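Local coordinates for protein glucose-6-phosphate isomerase (PDB 6OTU) that catalyses the reversible isomerisation of glucose 6-phosphate to fructose 6-phosphate, binding its substrate in a pocket completed by a second subunit of the dimer, at residues E495-S498 with L499-L503; T244-S248 with P249-K253; V380-N383 with C384-S387. All blocks are in the same frame, centred on the assembly; numbering follows the deposited sequence.

Contact 1: residues E495-S498 with L499-L503; sequences EGVS and LGKEL. With G6Q (glucose-6-phosphate), chain E.
Lys501 and Val497 sit one turn apart on the first turns of helix 495-511, and their side chains leave on the same flank, toward the bound sugar. The backbone link beneath them is direct: Lys501 N donates to Val497 O at 3.0 Å, with an N-H...O angle of 165°. Lys501 CG then lies 3.4 Å from the same Val497 O, because chi1 of -56° sets CG anti to the carbonyl carbon and beside the backbone N. Beyond CG the chain is fully extended and runs alongside the isopropyl group of Val497, with CE of Lys501 4.3 Å from Val497 CG1. Its terminal nitrogen reaches beyond the helix and makes two weak hydrogen bonds to glucose-6-phosphate, from Lys501 NZ to the sugar O5 at 3.0 Å and to the bridging O6 at 3.2 Å; Thr215 OG1 is its stronger partner.

Leu499 leaves on roughly the opposite side of the helix. Its CB lies over two carbonyl oxygens of the preceding turn, 3.4 Å from Gly496 O, and its side chain packs on Phe450 of the second subunit. Glu502 lies one turn beyond Ser498, its CB 3.6 Å from Ser498 O while its chain stretches outward. Nearer the helix start, Gly496 N donates to Gln390 OE1 of the second subunit, which ties this end of the helix into the dimer interface.

Val497 also stands close to the side chain of Glu355, the probable proton donor, and His386 of the second subunit packs on Lys501. This is an i to i+4 helical pairing at a substrate site, in which a regular alpha-helical turn presents the active-site lysine of a phosphoglucose isomerase to an open-chain sugar phosphate.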
loop_
_atom_site.group_PDB
_atom_site.type_symbol
_atom_site.label_atom_id
_atom_site.label_comp_id
_atom_site.label_asym_id
_atom_site.label_seq_id
_atom_site.Cartn_x
_atom_site.Cartn_y
_atom_site.Cartn_z
ATOM N N GLU A 495 19.104 -12.102 -1.563
ATOM C CA GLU A 495 20.248 -11.567 -2.288
ATOM C C GLU A 495 19.918 -10.266 -3.016
ATOM O O GLU A 495 20.831 -9.475 -3.286
ATOM C CB GLU A 495 20.774 -12.619 -3.255
ATOM C CG GLU A 495 21.494 -13.755 -2.547
ATOM C CD GLU A 495 22.710 -13.285 -1.748
ATOM O OE1 GLU A 495 23.453 -12.390 -2.232
ATOM O OE2 GLU A 495 22.909 -13.803 -0.625
ATOM N N GLY A 496 18.639 -10.023 -3.335
ATOM C CA GLY A 496 18.250 -8.731 -3.889
ATOM C C GLY A 496 18.418 -7.591 -2.900
ATOM O O GLY A 496 18.823 -6.486 -3.277
ATOM N N VAL A 497 18.131 -7.845 -1.617
ATOM C CA VAL A 497 18.293 -6.824 -0.582
ATOM C C VAL A 497 19.767 -6.629 -0.231
ATOM O O VAL A 497 20.209 -5.502 0.021
ATOM C CB VAL A 497 17.459 -7.185 0.655
ATOM C CG1 VAL A 497 17.723 -6.178 1.787
ATOM C CG2 VAL A 497 15.979 -7.229 0.303
ATOM N N SER A 498 20.552 -7.715 -0.191
ATOM C CA SER A 498 22.004 -7.569 -0.069
ATOM C C SER A 498 22.558 -6.675 -1.172
ATOM O O SER A 498 23.433 -5.839 -0.924
ATOM C CB SER A 498 22.714 -8.927 -0.116
ATOM O OG SER A 498 22.138 -9.890 0.762
ATOM N N LEU A 499 22.060 -6.844 -2.402
ATOM C CA LEU A 499 22.504 -6.009 -3.512
ATOM C C LEU A 499 22.156 -4.543 -3.272
ATOM O O LEU A 499 22.959 -3.643 -3.561
ATOM C CB LEU A 499 21.872 -6.507 -4.807
ATOM C CG LEU A 499 22.006 -5.500 -5.937
ATOM C CD1 LEU A 499 23.457 -5.449 -6.377
ATOM C CD2 LEU A 499 21.080 -5.875 -7.068
ATOM N N GLY A 500 20.960 -4.283 -2.743
ATOM C CA GLY A 500 20.599 -2.915 -2.410
ATOM C C GLY A 500 21.572 -2.288 -1.428
ATOM O O GLY A 500 22.036 -1.160 -1.622
ATOM N N LYS A 501 21.904 -3.018 -0.360
ATOM C CA LYS A 501 22.867 -2.493 0.597
ATOM C C LYS A 501 24.240 -2.315 -0.037
ATOM O O LYS A 501 24.955 -1.361 0.294
ATOM C CB LYS A 501 22.950 -3.402 1.819
ATOM C CG LYS A 501 21.607 -3.625 2.493
ATOM C CD LYS A 501 21.800 -4.250 3.845
ATOM C CE LYS A 501 20.482 -4.405 4.521
ATOM N NZ LYS A 501 20.656 -4.757 5.951
ATOM N N GLU A 502 24.613 -3.187 -0.975
ATOM C CA GLU A 502 25.903 -3.016 -1.643
ATOM C C GLU A 502 25.903 -1.788 -2.557
ATOM O O GLU A 502 26.884 -1.043 -2.591
ATOM C CB GLU A 502 26.267 -4.274 -2.423
ATOM C CG GLU A 502 27.468 -4.076 -3.315
ATOM C CD GLU A 502 27.673 -5.206 -4.304
ATOM O OE1 GLU A 502 27.135 -6.318 -4.075
ATOM O OE2 GLU A 502 28.390 -4.974 -5.307
ATOM N N LEU A 503 24.818 -1.560 -3.301
ATOM C CA LEU A 503 24.690 -0.324 -4.078
ATOM C C LEU A 503 24.810 0.909 -3.189
ATOM O O LEU A 503 25.406 1.919 -3.590
ATOM C CB LEU A 503 23.347 -0.296 -4.819
ATOM C CG LEU A 503 23.188 -1.342 -5.930
ATOM C CD1 LEU A 503 21.740 -1.428 -6.430
ATOM C CD2 LEU A 503 24.170 -1.053 -7.069
HETATM C C1 G6Q E . 14.684 -8.765 6.322
HETATM C C2 G6Q E . 15.611 -8.071 5.321
HETATM C C3 G6Q E . 15.696 -6.560 5.505
HETATM C C4 G6Q E . 16.445 -6.128 6.772
HETATM C C5 G6Q E . 16.804 -4.642 6.726
HETATM C C6 G6Q E . 17.377 -4.146 8.032
HETATM O O1 G6Q E . 14.651 -9.950 6.361
HETATM O O2 G6Q E . 16.919 -8.628 5.372
HETATM O O3 G6Q E . 14.382 -5.999 5.523
HETATM O O4 G6Q E . 15.644 -6.373 7.925
HETATM O O5 G6Q E . 17.724 -4.420 5.653
HETATM O O6 G6Q E . 18.533 -4.969 8.351
HETATM P P G6Q E . 19.241 -4.823 9.797
HETATM O O1P G6Q E . 18.209 -5.243 10.830
HETATM O O2P G6Q E . 20.426 -5.779 9.729
HETATM O O3P G6Q E . 19.658 -3.374 9.941
#

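Contact 2: residues T244-S248 with P249-K253; sequences TSQGS and PMDDK
Thr244, next to last in strand 240-245, meets Met250 and Asp251 through its methyl. CG2 of Thr244 lies 3.9 Å from Met250 CB and 3.7 Å from Asp251 N, the side chains of Thr244 and Met250 crossing at a slant. With chi1 at -177° the Thr244 hydroxyl is anti to the backbone N, where it meets the carbonyl oxygens of Ser210 and Lys211.

Ser245 opens a type II turn that runs to Ser248 and sends its own hydroxyl to Asp264. Gln246 comes next, its CG 3.9 Å from Asp251 OD2; the two side chains run side by side, their amide and carboxylate planes strongly inclined, and the Gln246 amide oxygen goes to Trp263. At Gly247, the third residue of that turn, phi is positive, and its N-H reaches across to Asp251. Gly247 N to Asp251 OD2 measures 2.9 Å and is nearly straight at 168°, the donor arriving on the anti side of the carboxylate and 23° out of its plane. The other oxygen, Asp251 OD1, is held by His261.

Ser248 begins a second, type I turn, closed by Asp251 N to Ser248 O at 3.0 Å. Its hydroxyl forms an ST turn as well: Met250 N donates to Ser248 OG at 3.0 Å, along an almost linear line. The same OG stands 2.8 Å from Thr244 OG1 and also pairs with Ser212 O.

The side-chain oxygens that shape this double turn are thus paired. The Asp251 carboxylate bridges Gly247 and His261, and the hydroxyls of Thr244 and Ser248 bond to the carbonyls of Ser210, Lys211 and Ser212. The chemistry implies a loop braced against the very segment that binds the sugar phosphate, although no atom of the loop itself touches the ligand.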
loop_
_atom_site.group_PDB
_atom_site.type_symbol
_atom_site.label_atom_id
_atom_site.label_comp_id
_atom_site.label_asym_id
_atom_site.label_seq_id
_atom_site.Cartn_x
_atom_site.Cartn_y
_atom_site.Cartn_z
ATOM N N THR A 244 20.220 -6.019 18.481
ATOM C CA THR A 244 21.087 -6.448 17.393
ATOM C C THR A 244 21.470 -7.908 17.582
ATOM O O THR A 244 21.262 -8.495 18.650
ATOM C CB THR A 244 22.361 -5.586 17.301
ATOM O OG1 THR A 244 23.121 -6.016 16.175
ATOM C CG2 THR A 244 23.234 -5.757 18.540
ATOM N N SER A 245 22.033 -8.484 16.518
ATOM C CA SER A 245 22.586 -9.831 16.566
ATOM C C SER A 245 23.707 -9.922 17.600
ATOM O O SER A 245 24.466 -8.974 17.810
ATOM C CB SER A 245 23.121 -10.225 15.186
ATOM O OG SER A 245 23.017 -11.625 14.992
ATOM N N GLN A 246 23.812 -11.079 18.252
ATOM C CA GLN A 246 24.874 -11.256 19.233
ATOM C C GLN A 246 26.239 -11.208 18.553
ATOM O O GLN A 246 26.438 -11.792 17.487
ATOM C CB GLN A 246 24.700 -12.577 19.979
ATOM C CG GLN A 246 25.496 -12.656 21.271
ATOM C CD GLN A 246 24.784 -13.473 22.337
ATOM O OE1 GLN A 246 23.999 -14.368 22.026
ATOM N NE2 GLN A 246 25.054 -13.161 23.602
ATOM N N GLY A 247 27.181 -10.500 19.170
ATOM C CA GLY A 247 28.501 -10.336 18.583
ATOM C C GLY A 247 28.572 -9.359 17.424
ATOM O O GLY A 247 29.648 -9.197 16.837
ATOM N N SER A 248 27.457 -8.719 17.073
ATOM C CA SER A 248 27.418 -7.666 16.076
ATOM C C SER A 248 28.284 -6.468 16.481
ATOM O O SER A 248 28.600 -6.284 17.657
ATOM C CB SER A 248 25.960 -7.234 15.869
ATOM O OG SER A 248 25.863 -5.863 15.562
ATOM N N PRO A 249 28.663 -5.625 15.514
ATOM C CA PRO A 249 29.396 -4.393 15.857
ATOM C C PRO A 249 28.627 -3.473 16.782
ATOM O O PRO A 249 29.233 -2.588 17.398
ATOM C CB PRO A 249 29.634 -3.728 14.494
ATOM C CG PRO A 249 29.530 -4.840 13.502
ATOM C CD PRO A 249 28.491 -5.774 14.059
ATOM N N MET A 250 27.318 -3.665 16.908
ATOM C CA MET A 250 26.449 -2.850 17.747
ATOM C C MET A 250 26.264 -3.428 19.147
ATOM O O MET A 250 25.768 -2.720 20.034
ATOM C CB MET A 250 25.082 -2.701 17.060
ATOM C CG MET A 250 24.290 -1.454 17.404
ATOM S SD MET A 250 22.790 -1.314 16.387
ATOM C CE MET A 250 23.504 -0.562 14.934
ATOM N N ASP A 251 26.657 -4.687 19.356
ATOM C CA ASP A 251 26.474 -5.399 20.612
ATOM C C ASP A 251 27.463 -4.854 21.640
ATOM O O ASP A 251 28.476 -5.490 21.947
ATOM C CB ASP A 251 26.649 -6.898 20.355
ATOM C CG ASP A 251 26.332 -7.750 21.554
ATOM O OD1 ASP A 251 25.679 -7.256 22.495
ATOM O OD2 ASP A 251 26.745 -8.933 21.544
ATOM N N ASP A 252 27.163 -3.669 22.181
ATOM C CA ASP A 252 28.174 -2.819 22.816
ATOM C C ASP A 252 27.545 -2.120 24.020
ATOM O O ASP A 252 26.904 -1.074 23.870
ATOM C CB ASP A 252 28.697 -1.816 21.789
ATOM C CG ASP A 252 29.930 -1.080 22.250
ATOM O OD1 ASP A 252 30.329 -1.205 23.434
ATOM O OD2 ASP A 252 30.503 -0.366 21.401
ATOM N N LYS A 253 27.737 -2.685 25.214
ATOM C CA LYS A 253 27.075 -2.130 26.397
ATOM C C LYS A 253 27.711 -0.828 26.882
ATOM O O LYS A 253 27.129 -0.149 27.735
ATOM C CB LYS A 253 27.064 -3.154 27.528
ATOM C CG LYS A 253 25.916 -4.141 27.438
ATOM C CD LYS A 253 24.615 -3.529 27.964
ATOM C CE LYS A 253 24.326 -4.009 29.376
ATOM N NZ LYS A 253 24.346 -5.502 29.425
#

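Contact 3: residues V380-N383 with C384-S387. With G6Q (glucose-6-phosphate), chain B.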
loop_
_atom_site.group_PDB
_atom_site.type_symbol
_atom_site.label_atom_id
_atom_site.label_comp_id
_atom_site.label_asym_id
_atom_site.label_seq_id
_atom_site.Cartn_x
_atom_site.Cartn_y
_atom_site.Cartn_z
ATOM N N VAL A 380 -7.433 -1.251 3.703
ATOM C CA VAL A 380 -8.500 -1.642 4.624
ATOM C C VAL A 380 -9.874 -1.447 3.984
ATOM O O VAL A 380 -10.068 -0.654 3.059
ATOM C CB VAL A 380 -8.411 -0.892 5.977
ATOM C CG1 VAL A 380 -7.040 -1.089 6.652
ATOM C CG2 VAL A 380 -8.750 0.577 5.809
ATOM N N GLY A 381 -10.847 -2.196 4.499
ATOM C CA GLY A 381 -12.251 -1.931 4.257
ATOM C C GLY A 381 -12.857 -1.240 5.466
ATOM O O GLY A 381 -12.368 -1.395 6.585
ATOM N N THR A 382 -13.942 -0.488 5.246
ATOM C CA THR A 382 -14.637 -0.368 3.957
ATOM C C THR A 382 -14.013 0.623 2.940
ATOM O O THR A 382 -14.551 0.767 1.836
ATOM C CB THR A 382 -16.105 0.108 4.145
ATOM O OG1 THR A 382 -16.117 1.350 4.869
ATOM C CG2 THR A 382 -16.995 -0.933 4.863
ATOM N N ASN A 383 -12.932 1.333 3.299
ATOM C CA ASN A 383 -12.387 2.338 2.370
ATOM C C ASN A 383 -12.173 1.756 0.977
ATOM O O ASN A 383 -12.511 2.395 -0.024
ATOM C CB ASN A 383 -11.067 2.920 2.878
ATOM C CG ASN A 383 -11.180 3.514 4.257
ATOM O OD1 ASN A 383 -11.551 2.829 5.197
ATOM N ND2 ASN A 383 -10.832 4.790 4.392
ATOM N N CYS A 384 -11.642 0.531 0.897
ATOM C CA CYS A 384 -11.330 -0.092 -0.391
ATOM C C CYS A 384 -12.553 -0.185 -1.305
ATOM O O CYS A 384 -12.410 -0.115 -2.533
ATOM C CB CYS A 384 -10.734 -1.488 -0.178
ATOM S SG CYS A 384 -11.871 -2.633 0.678
ATOM N N GLN A 385 -13.753 -0.348 -0.737
ATOM C CA GLN A 385 -14.981 -0.395 -1.543
ATOM C C GLN A 385 -15.222 0.889 -2.344
ATOM O O GLN A 385 -15.953 0.861 -3.344
ATOM C CB GLN A 385 -16.204 -0.661 -0.644
ATOM C CG GLN A 385 -16.012 -1.816 0.330
ATOM C CD GLN A 385 -17.156 -1.996 1.299
ATOM O OE1 GLN A 385 -17.223 -2.998 2.020
ATOM N NE2 GLN A 385 -18.066 -1.024 1.335
ATOM N N HIS A 386 -14.636 2.011 -1.933
ATOM C CA HIS A 386 -14.855 3.282 -2.604
ATOM C C HIS A 386 -13.754 3.622 -3.591
ATOM O O HIS A 386 -13.797 4.696 -4.207
ATOM C CB HIS A 386 -14.989 4.414 -1.576
ATOM C CG HIS A 386 -16.040 4.163 -0.542
ATOM N ND1 HIS A 386 -17.273 4.780 -0.571
ATOM C CD2 HIS A 386 -16.054 3.342 0.538
ATOM C CE1 HIS A 386 -17.998 4.361 0.452
ATOM N NE2 HIS A 386 -17.290 3.476 1.130
ATOM N N SER A 387 -12.777 2.738 -3.763
ATOM C CA SER A 387 -11.631 3.079 -4.596
ATOM C C SER A 387 -11.314 1.956 -5.572
ATOM O O SER A 387 -12.012 1.811 -6.585
ATOM C CB SER A 387 -10.413 3.431 -3.726
ATOM O OG SER A 387 -9.873 2.295 -3.090
HETATM C C1 G6Q B . -14.680 8.927 -6.100
HETATM C C2 G6Q B . -15.617 7.775 -5.728
HETATM C C3 G6Q B . -15.676 7.487 -4.232
HETATM C C4 G6Q B . -16.392 8.571 -3.416
HETATM C C5 G6Q B . -16.730 8.076 -2.009
HETATM C C6 G6Q B . -17.269 9.175 -1.125
HETATM O O1 G6Q B . -14.665 9.328 -7.216
HETATM O O2 G6Q B . -16.932 8.014 -6.215
HETATM O O3 G6Q B . -14.353 7.313 -3.719
HETATM O O4 G6Q B . -15.572 9.732 -3.312
HETATM O O5 G6Q B . -17.669 7.001 -2.108
HETATM O O6 G6Q B . -18.431 9.748 -1.785
HETATM P P G6Q B . -19.107 11.090 -1.189
HETATM O O1P G6Q B . -18.060 12.186 -1.292
HETATM O O2P G6Q B . -20.307 11.336 -2.095
HETATM O O3P G6Q B . -19.499 10.788 0.243
#
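His386, an active-site residue, hangs from a short 3-10 turn, and its ring edge meets the carbonyls of the preceding residues. A chi1 of -54° turns the ring away from its own carbonyl carbon and beside the backbone N, which brings CD2 of His386 to 3.3 Å from Thr382 O, in the ring plane, with Asn383 O near the same edge. At another edge, again in the plane, ND1 of His386 hydrogen-bonds to O5 of glucose-6-phosphate at 2.7 Å. His386 NE2 pairs with Glu217 of the second subunit, which also takes Thr382 OG1, so carboxylate and sugar fix the ring's rotation between them. The sugar's remaining partners belong mostly to that second subunit.

The next shell is the turn itself. Gln385 N bonds to Thr382 O at 2.9 Å, His386 N to Asn383 O at 2.9 Å, and Cys384 N to Val380 O. A cis peptide precedes Thr382, whose CG2 lies 3.5 Å from Gln385 OE1. The Gln385 amide is anchored by Tyr338 and Asn429. At the ligand, its O3 hydroxyl donates to His386 O at 2.7 Å.

In the fold
Within one chain the three contacts do not touch. Contact 1 is nearest to contact 2, with centres about 22 Å apart and nearest atoms about 10 Å; contact 3 lies further off, its nearest atoms about 24 Å from those of contact 1 and about 30 Å from those of contact 2. The dimer brings them together. Contact 3 serves the sugar held chiefly by the second subunit, so contact 3 of one chain and contact 1 of the other face the same bound molecule, and each pocket combines residues of both chains. Contact 2 lies near the pocket that holds Lys501 of its own chain: the side chain of Met250 is about 7 Å from glucose-6-phosphate and about 10 Å from that of Lys501.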